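Local coordinates for protein type-iv like pilin ttha1222 (PDB 5G2F) that is a type IV-like pilin linked to natural competence, probably a pilus component that takes part in DNA uptake across the cell envelope, at residues 64-67 with 68-71. Residues are numbered along the deposited sequence; the frame is centred on the assembly and turned at random.
Sequences ASLD and GAAL
Leu-66 and Ala-69 face each other across the mouth of a loop, and their meeting illustrates how a chain leaving a sheet can fold back on its own apolar side chains: residues 64-67 and 68-71 share no hydrogen bond, the apolar touch lies within the loop, and a backbone hydrogen bond between Leu-66 and Lys-72 closes its base. The methyl of Ala-69 comes alongside the Leu-66 stem, its CB 3.7 Å from Leu-66 CB, because the backbone points the two CB atoms at each other. It also reaches the outer branch, with Ala-69 CB 3.9 Å from Leu-66 CD1. Here the torsions matter: CG of Leu-66 lies opposite its carbonyl carbon (chi1 -49°), and the extended second torsion (-179°) sets CD1 beside the alanine methyl. The far end of the loop adds a polar neighbour, since Leu-71 O sits 3.8 Å from Leu-66 CB.

The loop joins strands 60-66 and 73-77, adjacent antiparallel members of the sheet that packs against helix 3-19 in this soluble pilin domain. Leu-66 is buried there, touching Leu-4 of the helix as well as Val-47 and Val-74 of the flanking strands, while Ala-69 rests on Asn-3 and Thr-46.

The chain turns at Gly-68, the first corner of the loop, whose positive phi (67°) suits a residue lacking a CB. Asp-67 points its side chain away from the loop and touches Thr-48 of strand 47-54. The loop is also tethered by side chains that donate to its carbonyl oxygens: Thr-46 OG1 to Asp-67 O, and Asn-3 ND2 to Gly-68 O.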
loop_
_atom_site.group_PDB
_atom_site.type_symbol
_atom_site.label_atom_id
_atom_site.label_comp_id
_atom_site.label_asym_id
_atom_site.label_seq_id
_atom_site.Cartn_x
_atom_site.Cartn_y
_atom_site.Cartn_z
ATOM N N ALA A 64 -6.696 -11.768 5.840
ATOM C CA ALA A 64 -5.590 -11.666 6.772
ATOM C C ALA A 64 -5.225 -13.046 7.305
ATOM O O ALA A 64 -6.110 -13.834 7.624
ATOM C CB ALA A 64 -5.954 -10.728 7.898
ATOM N N SER A 65 -3.924 -13.327 7.371
ATOM C CA SER A 65 -3.422 -14.546 7.958
ATOM C C SER A 65 -2.973 -14.244 9.334
ATOM O O SER A 65 -2.304 -13.214 9.548
ATOM C CB SER A 65 -2.245 -15.103 7.179
ATOM O OG SER A 65 -2.610 -15.292 5.840
ATOM N N LEU A 66 -3.331 -15.138 10.261
ATOM C CA LEU A 66 -3.007 -14.971 11.653
ATOM C C LEU A 66 -2.112 -16.109 12.113
ATOM O O LEU A 66 -2.293 -17.276 11.739
ATOM C CB LEU A 66 -4.271 -14.984 12.512
ATOM C CG LEU A 66 -5.427 -14.095 12.069
ATOM C CD1 LEU A 66 -6.590 -14.203 13.042
ATOM C CD2 LEU A 66 -4.950 -12.652 11.942
ATOM N N ASP A 67 -1.135 -15.803 12.935
ATOM C CA ASP A 67 -0.495 -16.938 13.613
ATOM C C ASP A 67 -0.764 -16.964 15.115
ATOM O O ASP A 67 -0.959 -15.935 15.755
ATOM C CB ASP A 67 0.997 -17.085 13.299
ATOM C CG ASP A 67 1.813 -15.992 13.862
ATOM O OD1 ASP A 67 1.231 -14.969 14.268
ATOM O OD2 ASP A 67 3.049 -16.179 13.921
ATOM N N GLY A 68 -0.770 -18.173 15.659
ATOM C CA GLY A 68 -1.010 -18.378 17.076
ATOM C C GLY A 68 -2.432 -18.015 17.469
ATOM O O GLY A 68 -2.714 -17.664 18.622
ATOM N N ALA A 69 -3.342 -18.149 16.515
ATOM C CA ALA A 69 -4.729 -17.776 16.724
ATOM C C ALA A 69 -5.652 -18.983 16.575
ATOM O O ALA A 69 -5.291 -19.984 15.954
ATOM C CB ALA A 69 -5.132 -16.691 15.732
ATOM N N ALA A 70 -6.851 -18.871 17.135
ATOM C CA ALA A 70 -7.842 -19.954 17.045
ATOM C C ALA A 70 -8.282 -20.254 15.601
ATOM O O ALA A 70 -8.806 -21.331 15.316
ATOM C CB ALA A 70 -9.052 -19.629 17.909
ATOM N N LEU A 71 -8.121 -19.282 14.703
ATOM C CA LEU A 71 -8.219 -19.528 13.254
ATOM C C LEU A 71 -6.941 -19.028 12.566
ATOM O O LEU A 71 -6.224 -18.198 13.103
ATOM C CB LEU A 71 -9.452 -18.853 12.609
ATOM C CG LEU A 71 -10.819 -19.487 12.416
ATOM C CD1 LEU A 71 -11.408 -19.904 13.744
ATOM C CD2 LEU A 71 -11.734 -18.499 11.703
#